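Local coordinates for protein lipase aflb (Neosartorya fumigata, PDB 6IDY) that probably hydrolyses the ester bonds of lipids, as expected of a lipase with an alpha/beta-hydrolase type of core, at residues Val205-Asn208 and Ser209-Ala213; Leu195-Pro198 and Gln199-Asn203; Leu237-Gln240 and Trp241-Tyr245. All coordinates share one frame; numbering follows the deposited sequence.

Overall arrangement
The three contacts follow one another along the chain in the order contact 2, contact 1, contact 3. Contact 2 is the loop after strand 190-195. Contact 1 is the start of helix 205-223. Contact 3 lies on helix 235-245, after strand 227-232. The centres of contacts 1 and 3 are about 8 Å apart, those of contacts 1 and 2 about 9 Å, and those of contacts 2 and 3 about 15 Å. Contact 1 touches both of the others. I197 also reaches D238 directly. Two helices pack on the central, mostly parallel sheet, and the loop leads from its strand 190-195 into the first of them, a layout consistent with an alpha/beta-hydrolase core.

Contact 1 of 3, residues Val205-Asn208 and Ser209-Ala213; sequences VQIN and SEYVA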
loop_
_atom_site.group_PDB
_atom_site.type_symbol
_atom_site.label_atom_id
_atom_site.label_comp_id
_atom_site.label_asym_id
_atom_site.label_seq_id
_atom_site.Cartn_x
_atom_site.Cartn_y
_atom_site.Cartn_z
ATOM N N VAL A 205 -12.390 -6.220 0.162
ATOM C CA VAL A 205 -11.728 -5.343 -0.824
ATOM C C VAL A 205 -12.776 -4.552 -1.640
ATOM O O VAL A 205 -12.538 -3.389 -1.961
ATOM C CB VAL A 205 -10.720 -6.112 -1.736
ATOM C CG1 VAL A 205 -10.053 -5.179 -2.750
ATOM C CG2 VAL A 205 -9.651 -6.821 -0.909
ATOM N N GLN A 206 -13.950 -5.164 -1.909
ATOM C CA GLN A 206 -15.071 -4.533 -2.625
ATOM C C GLN A 206 -15.592 -3.301 -1.869
ATOM O O GLN A 206 -15.971 -2.319 -2.502
ATOM C CB GLN A 206 -16.210 -5.539 -2.879
ATOM C CG GLN A 206 -15.766 -6.774 -3.666
ATOM C CD GLN A 206 -16.814 -7.853 -3.721
ATOM O OE1 GLN A 206 -17.393 -8.127 -4.774
ATOM N NE2 GLN A 206 -17.072 -8.504 -2.593
ATOM N N ILE A 207 -15.599 -3.357 -0.521
ATOM C CA ILE A 207 -16.006 -2.251 0.350
ATOM C C ILE A 207 -14.867 -1.234 0.393
ATOM O O ILE A 207 -15.120 -0.037 0.275
ATOM C CB ILE A 207 -16.390 -2.730 1.793
ATOM C CG1 ILE A 207 -17.536 -3.794 1.802
ATOM C CG2 ILE A 207 -16.711 -1.540 2.733
ATOM C CD1 ILE A 207 -18.878 -3.413 1.142
ATOM N N ASN A 208 -13.613 -1.711 0.563
ATOM C CA ASN A 208 -12.421 -0.849 0.609
ATOM C C ASN A 208 -12.330 0.047 -0.617
ATOM O O ASN A 208 -12.002 1.223 -0.488
ATOM C CB ASN A 208 -11.135 -1.686 0.762
ATOM C CG ASN A 208 -11.092 -2.513 2.024
ATOM O OD1 ASN A 208 -11.816 -2.258 2.988
ATOM N ND2 ASN A 208 -10.238 -3.530 2.044
ATOM N N SER A 209 -12.655 -0.516 -1.800
ATOM C CA SER A 209 -12.644 0.156 -3.099
ATOM C C SER A 209 -13.576 1.368 -3.172
ATOM O O SER A 209 -13.271 2.312 -3.897
ATOM C CB SER A 209 -12.998 -0.834 -4.200
ATOM O OG SER A 209 -12.083 -1.916 -4.176
ATOM N N GLU A 210 -14.707 1.338 -2.438
ATOM C CA GLU A 210 -15.692 2.425 -2.391
ATOM C C GLU A 210 -15.055 3.699 -1.858
ATOM O O GLU A 210 -15.367 4.791 -2.338
ATOM C CB GLU A 210 -16.887 2.044 -1.511
ATOM C CG GLU A 210 -17.765 0.972 -2.126
ATOM C CD GLU A 210 -19.118 0.821 -1.468
ATOM O OE1 GLU A 210 -19.635 1.817 -0.915
ATOM O OE2 GLU A 210 -19.673 -0.296 -1.519
ATOM N N TYR A 211 -14.147 3.552 -0.871
ATOM C CA TYR A 211 -13.419 4.667 -0.282
ATOM C C TYR A 211 -12.500 5.319 -1.305
ATOM O O TYR A 211 -12.378 6.534 -1.296
ATOM C CB TYR A 211 -12.653 4.222 0.972
ATOM C CG TYR A 211 -13.576 3.842 2.110
ATOM C CD1 TYR A 211 -14.015 4.794 3.024
ATOM C CD2 TYR A 211 -14.044 2.538 2.249
ATOM C CE1 TYR A 211 -14.886 4.458 4.059
ATOM C CE2 TYR A 211 -14.921 2.190 3.275
ATOM C CZ TYR A 211 -15.331 3.151 4.184
ATOM O OH TYR A 211 -16.160 2.810 5.219
ATOM N N VAL A 212 -11.891 4.515 -2.204
ATOM C CA VAL A 212 -11.023 5.000 -3.281
ATOM C C VAL A 212 -11.875 5.728 -4.328
ATOM O O VAL A 212 -11.529 6.847 -4.704
ATOM C CB VAL A 212 -10.138 3.892 -3.920
ATOM C CG1 VAL A 212 -9.286 4.457 -5.059
ATOM C CG2 VAL A 212 -9.252 3.229 -2.880
ATOM N N ALA A 213 -12.978 5.096 -4.789
ATOM C CA ALA A 213 -13.898 5.681 -5.781
ATOM C C ALA A 213 -14.440 7.014 -5.282
ATOM O O ALA A 213 -14.394 7.998 -6.022
ATOM C CB ALA A 213 -15.048 4.725 -6.073
HETATM O O HOH W 1 -18.613 -2.280 -2.960
#
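S209 grips V205 twice, one turn back along the start of helix 205-223. The hydrogen bonds come first. S209 OG donates to V205 O at 2.7 Å, and S209 N donates to the same oxygen at 2.9 Å. The two donors come from opposite faces of the carbonyl plane. The hydroxyl lies 36° out of it. Its place is set by chi1 of -58°, which puts OG beside the backbone N and turns it back along the helix. D238 O on helix 235-245 is a second, weaker acceptor, which can only share or compete for the one hydroxyl proton. Further on, E210 N bonds to I207 O at 3.1 Å. Y211 N makes only a weak bond to N208 O. Both span three residues rather than four.

A water joins the next pair. It lies 2.7 Å from both Q206 O and E210 OE2. The E210 carboxylate also pairs with S137 OG at OE2 and V138 N at OE1, and the Q206 amide with A434 O through NE2 and A436 N through OE1. N208 ND2 bonds to Q234 OE1, with weak bonds to S201 O and N203 O.

I207 lies alongside E210 and Y211, pointing the same way. The apolar contact is I207 CG2 to Y211 CE2 at 4.2 Å. I207 CD1 is 4.2 Å from E210 OE2.

Backbone carbonyls also meet the Y211 ring. N208 O lies at its edge, near the ring plane, while CD2 is 3.4 Å from I207 O.

The contact is buried, and its polar groups find partners. V205 O takes both the S209 hydroxyl and the S209 N-H. Q206 O takes a water instead of a helix N-H from 209-213. The carboxylate and amides tie this part of the helix to neighbouring loops.

Contact 2 of 3, residues Leu195-Pro198 and Gln199-Asn203; sequences LNIP and QASLN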
loop_
_atom_site.group_PDB
_atom_site.type_symbol
_atom_site.label_atom_id
_atom_site.label_comp_id
_atom_site.label_asym_id
_atom_site.label_seq_id
_atom_site.Cartn_x
_atom_site.Cartn_y
_atom_site.Cartn_z
ATOM N N LEU A 195 -5.857 8.278 2.252
ATOM C CA LEU A 195 -7.105 7.622 2.560
ATOM C C LEU A 195 -6.929 6.593 3.659
ATOM O O LEU A 195 -6.311 5.559 3.443
ATOM C CB LEU A 195 -7.646 7.003 1.267
ATOM C CG LEU A 195 -9.007 6.345 1.297
ATOM C CD1 LEU A 195 -10.126 7.378 1.471
ATOM C CD2 LEU A 195 -9.213 5.572 0.024
ATOM N N ASN A 196 -7.451 6.882 4.848
ATOM C CA ASN A 196 -7.376 5.908 5.928
ATOM C C ASN A 196 -8.608 5.014 5.804
ATOM O O ASN A 196 -9.705 5.416 6.202
ATOM C CB ASN A 196 -7.289 6.588 7.292
ATOM C CG ASN A 196 -5.999 7.339 7.500
ATOM O OD1 ASN A 196 -4.902 6.796 7.336
ATOM N ND2 ASN A 196 -6.107 8.607 7.871
ATOM N N ILE A 197 -8.438 3.843 5.167
ATOM C CA ILE A 197 -9.522 2.876 4.966
ATOM C C ILE A 197 -9.879 2.230 6.315
ATOM O O ILE A 197 -8.979 1.706 6.976
ATOM C CB ILE A 197 -9.186 1.836 3.853
ATOM C CG1 ILE A 197 -9.000 2.541 2.475
ATOM C CG2 ILE A 197 -10.252 0.720 3.786
ATOM C CD1 ILE A 197 -8.390 1.677 1.335
ATOM N N PRO A 198 -11.163 2.312 6.767
ATOM C CA PRO A 198 -11.536 1.708 8.064
ATOM C C PRO A 198 -11.210 0.217 8.144
ATOM O O PRO A 198 -11.294 -0.494 7.137
ATOM C CB PRO A 198 -13.048 1.968 8.162
ATOM C CG PRO A 198 -13.297 3.130 7.241
ATOM C CD PRO A 198 -12.334 2.934 6.110
ATOM N N GLN A 199 -10.788 -0.236 9.345
ATOM C CA GLN A 199 -10.367 -1.610 9.655
ATOM C C GLN A 199 -9.039 -1.925 8.938
ATOM O O GLN A 199 -8.714 -3.091 8.689
ATOM C CB GLN A 199 -11.481 -2.649 9.343
ATOM C CG GLN A 199 -12.692 -2.624 10.293
ATOM C CD GLN A 199 -13.517 -1.355 10.254
ATOM O OE1 GLN A 199 -13.454 -0.521 11.165
ATOM N NE2 GLN A 199 -14.308 -1.173 9.209
ATOM N N ALA A 200 -8.279 -0.857 8.601
ATOM C CA ALA A 200 -6.972 -0.891 7.941
ATOM C C ALA A 200 -6.925 -1.843 6.738
ATOM O O ALA A 200 -6.064 -2.724 6.673
ATOM C CB ALA A 200 -5.876 -1.227 8.960
ATOM N N SER A 201 -7.896 -1.694 5.805
ATOM C CA SER A 201 -7.996 -2.493 4.571
ATOM C C SER A 201 -8.121 -4.020 4.795
ATOM O O SER A 201 -7.834 -4.788 3.877
ATOM C CB SER A 201 -6.826 -2.184 3.632
ATOM O OG SER A 201 -6.667 -0.789 3.434
ATOM N N LEU A 202 -8.544 -4.456 5.992
ATOM C CA LEU A 202 -8.697 -5.889 6.293
ATOM C C LEU A 202 -10.099 -6.412 5.997
ATOM O O LEU A 202 -10.267 -7.617 5.834
ATOM C CB LEU A 202 -8.251 -6.250 7.712
ATOM C CG LEU A 202 -6.741 -6.177 7.972
ATOM C CD1 LEU A 202 -6.455 -6.266 9.437
ATOM C CD2 LEU A 202 -5.980 -7.270 7.206
ATOM N N ASN A 203 -11.088 -5.510 5.851
ATOM C CA ASN A 203 -12.439 -5.897 5.447
ATOM C C ASN A 203 -12.433 -6.163 3.936
ATOM O O ASN A 203 -11.417 -5.958 3.261
ATOM C CB ASN A 203 -13.460 -4.775 5.733
ATOM C CG ASN A 203 -13.814 -4.508 7.169
ATOM O OD1 ASN A 203 -13.465 -5.245 8.094
ATOM N ND2 ASN A 203 -14.548 -3.433 7.375
HETATM O O HOH W 2 -11.014 -2.714 5.532
#
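P198 and Q199 meet at the bend of a loop that carries the chain from strand 190-195 into helix 205-223. This is a beta-to-alpha connection of the alpha/beta core. P198 closes the extended part. From Q199 the backbone changes hand: Q199, A200 and S201 all have positive phi, 69°, 46° and 59°. Three left-handed residues in a row coil the chain tightly. L202 N then bonds to Q199 O at 3.0 Å within this coil.

Q199 folds back over its neighbour. Its chain bends at chi2, and the end of the side chain lies beside the P198 ring and carbonyl carbon. The ring of P198 also packs on I113 and on Y211 of helix 205-223.

I197 spans the bend on another side. Its branches gather round the S201 hydroxyl, with CB and CD1 each 3.7 Å from S201 OG and CG2 at 3.9 Å from the same oxygen. The I197 chain is extended at chi2, which lays the CB-to-CD1 edge of I197 alongside that oxygen. S201 OG has a weak bond to G168 O. S201 O is taken by Q234 NE2 and S284 OG, which ties the loop to Q234, just before helix 235-245, and to S284 of helix 283-287.

A water bridges the two ends of the turn, 2.8 Å from P198 O and accepting from N203 N at 2.8 Å.

Contact 3 of 3, residues Leu237-Gln240 and Trp241-Tyr245; sequences LDTQ and WALKY
W241 opens the second half of helix 235-245 with a backbone bond to L237, from W241 N to L237 O at 3.0 Å and nearly straight at 162°. Its CG is anti to the backbone N (chi1 -173°), which swings the indole away from 237-240. There the ring stacks with F294, and NE1 bonds to Y438 OH.

A242 N bonds to D238 O at 3.1 Å. Its CB touches D238 O and T239 O, each at 3.4 Å.

L243 N gives the shortest backbone bond of the four, 2.8 Å to T239 O. Its CG also sits 3.3 Å from T239 O. L243 CD1 lies alongside T239 CG2 at 4.0 Å.

K244 N bonds to Q240 O. K244 CG lies over the centre of one face of the Y245 ring, and the extended chain beyond it carries NZ to Y245 OH, a bond of 3.0 Å. NZ also donates to G300 O and L298 O.

Y245 in turn places CE2 over one face of the W241 indole, 3.3 Å above its plane.

The helix links strands 227-232 and 253-259. T239, Q240 and L243 pack on F256 of the latter. D238 and W241 touch helix 205-223, while L237, W241 and Y245 meet helix 293-299.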
loop_
_atom_site.group_PDB
_atom_site.type_symbol
_atom_site.label_atom_id
_atom_site.label_comp_id
_atom_site.label_asym_id
_atom_site.label_seq_id
_atom_site.Cartn_x
_atom_site.Cartn_y
_atom_site.Cartn_z
ATOM N N LEU A 237 -5.325 -2.988 -5.897
ATOM C CA LEU A 237 -6.574 -3.723 -6.114
ATOM C C LEU A 237 -7.776 -2.825 -5.840
ATOM O O LEU A 237 -8.727 -2.838 -6.617
ATOM C CB LEU A 237 -6.652 -4.994 -5.240
ATOM C CG LEU A 237 -5.776 -6.168 -5.664
ATOM C CD1 LEU A 237 -5.770 -7.245 -4.590
ATOM C CD2 LEU A 237 -6.261 -6.768 -6.977
ATOM N N ASP A 238 -7.716 -2.028 -4.755
ATOM C CA ASP A 238 -8.792 -1.107 -4.375
ATOM C C ASP A 238 -9.025 -0.063 -5.465
ATOM O O ASP A 238 -10.175 0.260 -5.762
ATOM C CB ASP A 238 -8.463 -0.395 -3.049
ATOM C CG ASP A 238 -8.212 -1.306 -1.861
ATOM O OD1 ASP A 238 -8.616 -2.485 -1.916
ATOM O OD2 ASP A 238 -7.628 -0.834 -0.872
ATOM N N THR A 239 -7.927 0.454 -6.063
ATOM C CA THR A 239 -7.986 1.464 -7.115
ATOM C C THR A 239 -8.517 0.879 -8.412
ATOM O O THR A 239 -9.397 1.479 -9.020
ATOM C CB THR A 239 -6.637 2.173 -7.276
ATOM O OG1 THR A 239 -6.189 2.609 -5.994
ATOM C CG2 THR A 239 -6.707 3.370 -8.253
ATOM N N GLN A 240 -7.980 -0.281 -8.835
ATOM C CA GLN A 240 -8.407 -0.969 -10.057
ATOM C C GLN A 240 -9.897 -1.317 -10.008
ATOM O O GLN A 240 -10.590 -1.127 -11.010
ATOM C CB GLN A 240 -7.547 -2.225 -10.309
ATOM C CG GLN A 240 -7.752 -2.856 -11.691
ATOM C CD GLN A 240 -7.161 -2.092 -12.860
ATOM O OE1 GLN A 240 -6.691 -0.943 -12.747
ATOM N NE2 GLN A 240 -7.187 -2.728 -14.030
ATOM N N TRP A 241 -10.385 -1.810 -8.847
ATOM C CA TRP A 241 -11.806 -2.127 -8.651
ATOM C C TRP A 241 -12.641 -0.836 -8.732
ATOM O O TRP A 241 -13.658 -0.822 -9.415
ATOM C CB TRP A 241 -12.038 -2.877 -7.315
ATOM C CG TRP A 241 -13.444 -3.378 -7.119
ATOM C CD1 TRP A 241 -14.513 -2.665 -6.656
ATOM C CD2 TRP A 241 -13.922 -4.714 -7.347
ATOM N NE1 TRP A 241 -15.629 -3.469 -6.590
ATOM C CE2 TRP A 241 -15.292 -4.737 -6.991
ATOM C CE3 TRP A 241 -13.330 -5.895 -7.840
ATOM C CZ2 TRP A 241 -16.080 -5.891 -7.117
ATOM C CZ3 TRP A 241 -14.102 -7.048 -7.926
ATOM C CH2 TRP A 241 -15.455 -7.043 -7.559
ATOM N N ALA A 242 -12.184 0.254 -8.079
ATOM C CA ALA A 242 -12.864 1.562 -8.114
ATOM C C ALA A 242 -12.949 2.092 -9.555
ATOM O O ALA A 242 -14.017 2.522 -9.985
ATOM C CB ALA A 242 -12.133 2.566 -7.223
ATOM N N LEU A 243 -11.843 1.995 -10.312
ATOM C CA LEU A 243 -11.794 2.441 -11.706
ATOM C C LEU A 243 -12.737 1.620 -12.599
ATOM O O LEU A 243 -13.452 2.187 -13.424
ATOM C CB LEU A 243 -10.353 2.416 -12.244
ATOM C CG LEU A 243 -9.379 3.435 -11.642
ATOM C CD1 LEU A 243 -7.942 3.089 -12.018
ATOM C CD2 LEU A 243 -9.732 4.882 -12.067
ATOM N N LYS A 244 -12.763 0.301 -12.403
ATOM C CA LYS A 244 -13.620 -0.598 -13.174
ATOM C C LYS A 244 -15.118 -0.336 -12.927
ATOM O O LYS A 244 -15.864 -0.087 -13.876
ATOM C CB LYS A 244 -13.270 -2.069 -12.861
ATOM C CG LYS A 244 -14.227 -3.084 -13.501
ATOM C CD LYS A 244 -13.660 -4.501 -13.494
ATOM C CE LYS A 244 -14.506 -5.417 -14.336
ATOM N NZ LYS A 244 -14.249 -6.839 -14.000
ATOM N N TYR A 245 -15.549 -0.413 -11.658
ATOM C CA TYR A 245 -16.959 -0.330 -11.303
ATOM C C TYR A 245 -17.492 1.086 -11.070
ATOM O O TYR A 245 -18.705 1.248 -10.987
ATOM C CB TYR A 245 -17.255 -1.261 -10.129
ATOM C CG TYR A 245 -16.995 -2.703 -10.514
ATOM C CD1 TYR A 245 -17.820 -3.361 -11.425
ATOM C CD2 TYR A 245 -15.866 -3.373 -10.056
ATOM C CE1 TYR A 245 -17.565 -4.674 -11.814
ATOM C CE2 TYR A 245 -15.603 -4.687 -10.434
ATOM C CZ TYR A 245 -16.453 -5.334 -11.317
ATOM O OH TYR A 245 -16.192 -6.627 -11.692
#